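Local coordinates for protein G/U mismatch-specific DNA glycosylase (Deinococcus radiodurans, PDB 2C2Q) that belongs to the uracil-DNA glycosylase superfamily and is a mismatch-specific DNA glycosylase built as a compact alpha/beta protein around a central, mostly parallel beta sheet, at residues A[36-41]-A[46-51]; A[55-58]-A[62-65]; A[146-149]-A[153-156]. The protein carries 1 engineered substitution. One frame throughout, in Å; residues are numbered along the deposited sequence.

In the fold
Interactions 1 and 2 follow each other along the chain: their centres are about 17 Å apart, and they touch in loose packing where Pro-49 O comes within 4.1 Å of Arg-55 NH2. The first joins helix 37-42 to the loop that leads into helix 53-59; the second wraps the chain back over the end of helix 53-59. Interaction 3 lies on strand 153-156, next to the edge strand 140-141, with its centre about 27 Å from interaction 1, across the middle of the chain, and about 24 Å from interaction 2. A bound acetate ion lies about 3 Å from the Tyr-46 side chain in interaction 1, probably from the crystallisation liquor, though it may mark a pocket.

Interaction 1: residues A[36-41]-A[46-51]; sequences SGISAR and YANPEN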
loop_
_atom_site.group_PDB
_atom_site.type_symbol
_atom_site.label_atom_id
_atom_site.label_comp_id
_atom_site.label_asym_id
_atom_site.label_seq_id
_atom_site.Cartn_x
_atom_site.Cartn_y
_atom_site.Cartn_z
ATOM N N SER A 36 6.205 0.490 10.655
ATOM C CA SER A 36 6.581 0.035 12.016
ATOM C C SER A 36 7.949 0.593 12.431
ATOM O O SER A 36 8.784 1.019 11.606
ATOM C CB SER A 36 6.610 -1.531 12.125
ATOM O OG SER A 36 7.756 -1.995 11.405
ATOM N N GLY A 37 8.254 0.520 13.740
ATOM C CA GLY A 37 9.609 0.902 14.176
ATOM C C GLY A 37 10.686 0.142 13.509
ATOM O O GLY A 37 11.711 0.686 13.093
ATOM N N ILE A 38 10.486 -1.166 13.358
ATOM C CA ILE A 38 11.497 -1.953 12.685
ATOM C C ILE A 38 11.673 -1.487 11.217
ATOM O O ILE A 38 12.801 -1.375 10.731
ATOM C CB ILE A 38 11.060 -3.505 12.733
ATOM C CG1 ILE A 38 11.213 -4.031 14.191
ATOM C CG2 ILE A 38 11.873 -4.363 11.740
ATOM C CD1 ILE A 38 10.492 -5.456 14.328
ATOM N N SER A 39 10.564 -1.241 10.524
ATOM C CA SER A 39 10.608 -0.754 9.126
ATOM C C SER A 39 11.350 0.608 9.005
ATOM O O SER A 39 12.175 0.781 8.135
ATOM C CB SER A 39 9.202 -0.670 8.557
ATOM O OG SER A 39 8.670 -2.012 8.448
ATOM N N ALA A 40 11.029 1.500 9.915
ATOM C CA ALA A 40 11.659 2.844 9.948
ATOM C C ALA A 40 13.172 2.708 10.195
ATOM O O ALA A 40 13.973 3.331 9.523
ATOM C CB ALA A 40 11.036 3.669 10.996
ATOM N N ARG A 41 13.562 1.887 11.181
ATOM C CA ARG A 41 14.982 1.661 11.446
ATOM C C ARG A 41 15.721 1.018 10.318
ATOM O O ARG A 41 16.827 1.450 10.007
ATOM C CB ARG A 41 15.167 0.867 12.726
ATOM C CG ARG A 41 14.737 1.698 13.897
ATOM C CD ARG A 41 15.207 1.154 15.216
ATOM N NE ARG A 41 14.875 -0.265 15.364
ATOM C CZ ARG A 41 13.691 -0.726 15.754
ATOM N NH1 ARG A 41 12.692 0.109 16.038
ATOM N NH2 ARG A 41 13.519 -2.028 15.877
ATOM N N TYR A 46 7.463 -3.077 5.570
ATOM C CA TYR A 46 6.978 -4.366 6.138
ATOM C C TYR A 46 8.172 -5.232 6.519
ATOM O O TYR A 46 8.275 -6.422 6.083
ATOM C CB TYR A 46 6.073 -5.056 5.098
ATOM C CG TYR A 46 4.944 -4.171 4.658
ATOM C CD1 TYR A 46 3.797 -3.965 5.476
ATOM C CD2 TYR A 46 5.011 -3.512 3.436
ATOM C CE1 TYR A 46 2.780 -3.113 5.069
ATOM C CE2 TYR A 46 3.996 -2.657 2.997
ATOM C CZ TYR A 46 2.871 -2.435 3.817
ATOM O OH TYR A 46 1.853 -1.601 3.449
ATOM N N ALA A 47 9.089 -4.623 7.302
ATOM C CA ALA A 47 10.352 -5.247 7.647
ATOM C C ALA A 47 10.302 -6.160 8.890
ATOM O O ALA A 47 11.280 -6.873 9.160
ATOM C CB ALA A 47 11.495 -4.176 7.794
ATOM N N ASN A 48 9.220 -6.092 9.664
ATOM C CA ASN A 48 9.035 -6.996 10.810
ATOM C C ASN A 48 8.979 -8.391 10.214
ATOM O O ASN A 48 8.195 -8.679 9.312
ATOM C CB ASN A 48 7.759 -6.668 11.560
ATOM C CG ASN A 48 7.485 -7.638 12.706
ATOM O OD1 ASN A 48 7.779 -8.830 12.596
ATOM N ND2 ASN A 48 6.936 -7.134 13.787
ATOM N N PRO A 49 9.881 -9.250 10.664
ATOM C CA PRO A 49 10.040 -10.541 10.016
ATOM C C PRO A 49 8.780 -11.421 10.113
ATOM O O PRO A 49 8.659 -12.340 9.332
ATOM C CB PRO A 49 11.183 -11.197 10.794
ATOM C CG PRO A 49 11.868 -10.085 11.494
ATOM C CD PRO A 49 10.814 -9.033 11.794
ATOM N N GLU A 50 7.867 -11.145 11.047
ATOM C CA GLU A 50 6.589 -11.899 11.173
ATOM C C GLU A 50 5.435 -11.254 10.370
ATOM O O GLU A 50 4.293 -11.757 10.368
ATOM C CB GLU A 50 6.190 -12.023 12.633
ATOM C CG GLU A 50 7.221 -12.799 13.440
ATOM C CD GLU A 50 6.765 -13.042 14.859
ATOM O OE1 GLU A 50 6.580 -12.052 15.606
ATOM O OE2 GLU A 50 6.582 -14.232 15.228
ATOM N N ASN A 51 5.693 -10.080 9.775
ATOM C CA ASN A 51 4.707 -9.451 8.926
ATOM C C ASN A 51 4.637 -10.269 7.637
ATOM O O ASN A 51 5.682 -10.560 7.056
ATOM C CB ASN A 51 5.094 -7.969 8.603
ATOM C CG ASN A 51 3.948 -7.252 7.925
ATOM O OD1 ASN A 51 3.546 -7.644 6.822
ATOM N ND2 ASN A 51 3.367 -6.239 8.587
HETATM O O HOH W 1 6.687 -4.290 9.632
#
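The backbone N of Ala-47 donates an almost straight hydrogen bond to Ser-39 OG, 2.9 Å long with an angle of 174° at the hydrogen. The hydroxyl sits beside its own backbone N and opposite the carbonyl carbon (chi1 -67°), which carries it off the first turn of the helix to the returning loop. A second serine works on the helix itself: Ser-36 is the N-cap, and its OG accepts from Ser-39 N at 3.0 Å. That hydroxyl also reaches the loop through a water, which lies 3.1 Å from Ser-36 OG and accepts from Asn-48 N, so two successive loop amides are satisfied, one by a serine hydroxyl and one by the water.

Next to this polar seam, Ile-38 supplies the apolar contact. Its CG2 methyl packs 4.0 Å from Ala-47 CB and also rests on the Ala-47 carbonyl, while CD1 extends over the amide end of Asn-48, 4.0 Å from ND2. With CG anti to the backbone N (chi1 176°), Asn-48 carries OD1 forward to accept from Glu-50 N at 2.8 Å, an Asx turn superposed on the type I turn 48-51.

Asn-51 then caps the following helix through OD1 to Phe-53 N. Tyr-46, its CB directed away from helix 37-42, stacks on the Phe-53 ring and bonds through OH to Thr-121 OG1. The contact thus lies at the surface, tying the start of helix 37-42, soon after strand 28-32, to the lead-in of helix 53-59 and, by way of Tyr-46, to the loop just past strand 117-120.

Interaction 2: residues A[55-58]-A[62-65]; sequences RTLH and LTPR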
loop_
_atom_site.group_PDB
_atom_site.type_symbol
_atom_site.label_atom_id
_atom_site.label_comp_id
_atom_site.label_asym_id
_atom_site.label_seq_id
_atom_site.Cartn_x
_atom_site.Cartn_y
_atom_site.Cartn_z
ATOM N N ARG A 55 5.960 -12.317 1.831
ATOM C CA ARG A 55 5.472 -13.711 1.525
ATOM C C ARG A 55 4.204 -13.636 0.677
ATOM O O ARG A 55 4.081 -14.342 -0.338
ATOM C CB ARG A 55 5.154 -14.408 2.833
ATOM C CG ARG A 55 4.621 -15.852 2.781
ATOM C CD ARG A 55 4.546 -16.394 4.261
ATOM N NE ARG A 55 5.369 -15.500 5.116
ATOM C CZ ARG A 55 5.103 -15.161 6.383
ATOM N NH1 ARG A 55 4.047 -15.681 7.025
ATOM N NH2 ARG A 55 5.918 -14.317 7.029
ATOM N N THR A 56 3.236 -12.809 1.097
ATOM C CA THR A 56 1.970 -12.715 0.428
ATOM C C THR A 56 2.112 -12.236 -1.011
ATOM O O THR A 56 1.564 -12.829 -1.928
ATOM C CB THR A 56 0.945 -11.850 1.255
ATOM O OG1 THR A 56 0.761 -12.446 2.567
ATOM C CG2 THR A 56 -0.431 -11.757 0.575
ATOM N N LEU A 57 2.897 -11.178 -1.252
ATOM C CA LEU A 57 3.097 -10.798 -2.653
ATOM C C LEU A 57 3.614 -11.956 -3.528
ATOM O O LEU A 57 3.210 -12.036 -4.681
ATOM C CB LEU A 57 4.115 -9.645 -2.766
ATOM C CG LEU A 57 3.784 -8.282 -2.139
ATOM C CD1 LEU A 57 4.647 -7.165 -2.686
ATOM C CD2 LEU A 57 2.398 -7.827 -1.945
ATOM N N HIS A 58 4.547 -12.745 -3.003
ATOM C CA HIS A 58 5.106 -13.931 -3.710
ATOM C C HIS A 58 3.987 -14.975 -3.905
ATOM O O HIS A 58 3.773 -15.464 -5.038
ATOM C CB HIS A 58 6.225 -14.539 -2.924
ATOM C CG HIS A 58 6.890 -15.683 -3.628
ATOM N ND1 HIS A 58 7.577 -16.674 -2.951
ATOM C CD2 HIS A 58 6.999 -15.967 -4.946
ATOM C CE1 HIS A 58 8.063 -17.534 -3.834
ATOM N NE2 HIS A 58 7.731 -17.128 -5.049
ATOM N N LEU A 62 2.201 -11.484 -7.229
ATOM C CA LEU A 62 2.478 -10.047 -7.517
ATOM C C LEU A 62 3.963 -9.897 -7.781
ATOM O O LEU A 62 4.391 -9.027 -8.590
ATOM C CB LEU A 62 2.003 -9.160 -6.354
ATOM C CG LEU A 62 0.506 -8.943 -6.266
ATOM C CD1 LEU A 62 0.039 -8.347 -4.932
ATOM C CD2 LEU A 62 0.026 -8.117 -7.478
ATOM N N THR A 63 4.762 -10.731 -7.120
ATOM C CA THR A 63 6.187 -10.858 -7.404
ATOM C C THR A 63 6.556 -12.339 -7.655
ATOM O O THR A 63 5.916 -13.241 -7.100
ATOM C CB THR A 63 7.065 -10.250 -6.264
ATOM O OG1 THR A 63 7.031 -11.049 -5.046
ATOM C CG2 THR A 63 6.580 -8.835 -5.892
ATOM N N PRO A 64 7.559 -12.587 -8.510
ATOM C CA PRO A 64 8.011 -13.959 -8.826
ATOM C C PRO A 64 8.929 -14.630 -7.807
ATOM O O PRO A 64 9.212 -15.831 -7.945
ATOM C CB PRO A 64 8.789 -13.774 -10.134
ATOM C CG PRO A 64 9.366 -12.367 -10.040
ATOM C CD PRO A 64 8.269 -11.572 -9.326
ATOM N N ARG A 65 9.445 -13.868 -6.842
ATOM C CA ARG A 65 10.306 -14.376 -5.762
ATOM C C ARG A 65 9.834 -13.639 -4.524
ATOM O O ARG A 65 9.148 -12.639 -4.674
ATOM C CB ARG A 65 11.763 -14.006 -6.027
ATOM C CG ARG A 65 12.624 -15.117 -6.706
ATOM C CD ARG A 65 14.023 -14.600 -7.207
ATOM N NE ARG A 65 14.198 -13.172 -6.894
ATOM C CZ ARG A 65 14.748 -12.690 -5.774
ATOM N NH1 ARG A 65 15.224 -13.519 -4.848
ATOM N NH2 ARG A 65 14.833 -11.368 -5.578
#
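Leu-57 O takes two backbone donors from the returning chain. Leu-62 N lies 2.8 Å from Leu-57 O, nearly along the C=O axis although its N-H is bent, and Thr-63 N lies 3.2 Å from Leu-57 O, above the carbonyl plane. The two leucine side chains run obliquely across each other, with Leu-57 CD2 3.8 Å from Leu-62 CD1, and both are buried.

This is the C-terminal end of helix 53-59, where a carbonyl of the last turn is met by amides five and six residues on as the chain reverses. In the alpha/beta fold the leucines face strand 28-32, Leu-57 touching Leu-30 and Leu-62 touching Leu-28, while Trp-173 and Val-180 of helix 171-188 add to the packing.

Thr-63 holds OG1 between its backbone N and carbonyl carbon (chi1 71°), from where it donates to Arg-65 O at 2.7 Å; CG2 is left to pack on Leu-57, 4.1 Å from CB. His-58, more exposed, extends its ring with CG anti to the backbone N (chi1 -176°). One face lies against the Arg-65 carbonyl carbon, displaced toward the rim, and the Thr-63 carbonyl oxygen meets the ring edge in plane, 3.6 Å from CD2. The same oxygen receives a CH...O contact from His-58 CA.

Interaction 3: residues A[146-149]-A[153-156]; sequences LDWP and ELWV
Strand 153-156 belongs to the mixed central sheet of this alpha/beta fold, pairing in parallel with strand 117-120 on one flank and antiparallel with the short edge strand 140-141 on the other. The loop that joins the edge strand to it swings out and folds Trp-148 back against the strand, and Leu-154 receives the indole.

What forms is a CH-pi contact. The CD1 methyl of Leu-154 stands over one face of Trp-148, 4.0 Å from the centroid of the six-membered ring and only 21° off the ring normal. It is displaced toward the rim on the CE2-CZ2 side, with Trp-148 CE2 the closest ring atom, 3.7 Å from Leu-154 CD1. Leu-154 CG backs up the methyl over Trp-148 CZ2 at 4.0 Å, and the two side chains cross at about a right angle. Leu-154 points its CB from the strand toward the loop, and CG anti to the backbone N (chi1 -160°) carries CD1 over the ring. No hydrogen bond links the two segments: the Glu-153 carbonyl oxygen lies near the indole plane, but 4.3 Å from Trp-148 NE1.

The pair is buried. Trp-148 also touches Val-118 of strand 117-120 and Arg-107 of helix 103-113, while Leu-154 reaches Phe-120 of strand 117-120 and Leu-130 of helix 123-130.

Neighbouring residues of the strand are tied to each other and to another helix. Glu-153 uses both carboxylate oxygens: OE1 forms a salt bridge to Arg-179 NE of helix 171-188. Its other oxygen, OE2, accepts from Trp-155 NE1 at 2.9 Å, a nearly straight bond (176°) in which the oxygen lies in the indole plane while the donor comes from above the carboxylate plane.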
loop_
_atom_site.group_PDB
_atom_site.type_symbol
_atom_site.label_atom_id
_atom_site.label_comp_id
_atom_site.label_asym_id
_atom_site.label_seq_id
_atom_site.Cartn_x
_atom_site.Cartn_y
_atom_site.Cartn_z
ATOM N N LEU A 146 -14.747 9.236 -4.386
ATOM C CA LEU A 146 -14.803 10.737 -4.407
ATOM C C LEU A 146 -13.661 11.547 -3.718
ATOM O O LEU A 146 -13.455 11.482 -2.503
ATOM C CB LEU A 146 -16.136 11.266 -3.843
ATOM C CG LEU A 146 -17.530 11.012 -4.453
ATOM C CD1 LEU A 146 -18.613 11.643 -3.545
ATOM C CD2 LEU A 146 -17.676 11.481 -5.946
ATOM N N ASP A 147 -12.887 12.264 -4.524
ATOM C CA ASP A 147 -12.762 11.844 -5.905
ATOM C C ASP A 147 -11.340 11.475 -6.324
ATOM O O ASP A 147 -10.383 11.738 -5.603
ATOM C CB ASP A 147 -13.453 12.760 -6.902
ATOM C CG ASP A 147 -14.031 11.966 -8.037
ATOM O OD1 ASP A 147 -13.921 12.393 -9.214
ATOM O OD2 ASP A 147 -14.576 10.858 -7.828
ATOM N N TRP A 148 -11.225 10.873 -7.507
ATOM C CA TRP A 148 -10.221 9.867 -7.713
ATOM C C TRP A 148 -10.175 9.616 -9.218
ATOM O O TRP A 148 -11.238 9.583 -9.891
ATOM C CB TRP A 148 -10.735 8.617 -6.952
ATOM C CG TRP A 148 -9.744 7.647 -6.452
ATOM C CD1 TRP A 148 -9.397 6.473 -7.054
ATOM C CD2 TRP A 148 -8.981 7.712 -5.231
ATOM N NE1 TRP A 148 -8.451 5.817 -6.305
ATOM C CE2 TRP A 148 -8.179 6.550 -5.177
ATOM C CE3 TRP A 148 -8.884 8.634 -4.185
ATOM C CZ2 TRP A 148 -7.282 6.288 -4.112
ATOM C CZ3 TRP A 148 -7.984 8.378 -3.127
ATOM C CH2 TRP A 148 -7.193 7.228 -3.110
ATOM N N PRO A 149 -8.979 9.432 -9.772
ATOM C CA PRO A 149 -8.880 9.131 -11.199
ATOM C C PRO A 149 -9.712 7.855 -11.432
ATOM O O PRO A 149 -9.542 6.849 -10.695
ATOM C CB PRO A 149 -7.372 8.893 -11.416
ATOM C CG PRO A 149 -6.688 9.631 -10.214
ATOM C CD PRO A 149 -7.663 9.420 -9.095
ATOM N N GLU A 153 -8.550 2.262 -9.571
ATOM C CA GLU A 153 -9.415 1.445 -8.709
ATOM C C GLU A 153 -8.853 1.453 -7.291
ATOM O O GLU A 153 -7.647 1.617 -7.089
ATOM C CB GLU A 153 -9.304 -0.002 -9.139
ATOM C CG GLU A 153 -9.861 -0.455 -10.456
ATOM C CD GLU A 153 -9.466 -1.924 -10.689
ATOM O OE1 GLU A 153 -8.894 -2.191 -11.732
ATOM O OE2 GLU A 153 -9.721 -2.855 -9.821
ATOM N N LEU A 154 -9.720 1.196 -6.308
ATOM C CA LEU A 154 -9.307 1.325 -4.889
ATOM C C LEU A 154 -9.669 0.011 -4.205
ATOM O O LEU A 154 -10.765 -0.541 -4.404
ATOM C CB LEU A 154 -10.047 2.488 -4.284
ATOM C CG LEU A 154 -9.673 3.275 -3.023
ATOM C CD1 LEU A 154 -10.507 4.517 -3.104
ATOM C CD2 LEU A 154 -9.945 2.499 -1.724
ATOM N N TRP A 155 -8.751 -0.517 -3.399
ATOM C CA TRP A 155 -8.921 -1.851 -2.840
ATOM C C TRP A 155 -8.560 -1.732 -1.379
ATOM O O TRP A 155 -7.770 -0.848 -0.983
ATOM C CB TRP A 155 -7.954 -2.865 -3.497
ATOM C CG TRP A 155 -8.423 -3.422 -4.865
ATOM C CD1 TRP A 155 -8.710 -2.710 -6.001
ATOM C CD2 TRP A 155 -8.633 -4.799 -5.200
ATOM N NE1 TRP A 155 -9.056 -3.557 -7.035
ATOM C CE2 TRP A 155 -9.042 -4.847 -6.569
ATOM C CE3 TRP A 155 -8.533 -6.006 -4.484
ATOM C CZ2 TRP A 155 -9.345 -6.061 -7.229
ATOM C CZ3 TRP A 155 -8.825 -7.216 -5.147
ATOM C CH2 TRP A 155 -9.262 -7.220 -6.508
ATOM N N VAL A 156 -9.131 -2.642 -0.584
ATOM C CA VAL A 156 -8.835 -2.680 0.859
ATOM C C VAL A 156 -8.468 -4.106 1.179
ATOM O O VAL A 156 -9.143 -5.050 0.722
ATOM C CB VAL A 156 -10.014 -2.163 1.712
ATOM C CG1 VAL A 156 -9.745 -2.359 3.219
ATOM C CG2 VAL A 156 -10.303 -0.654 1.451
#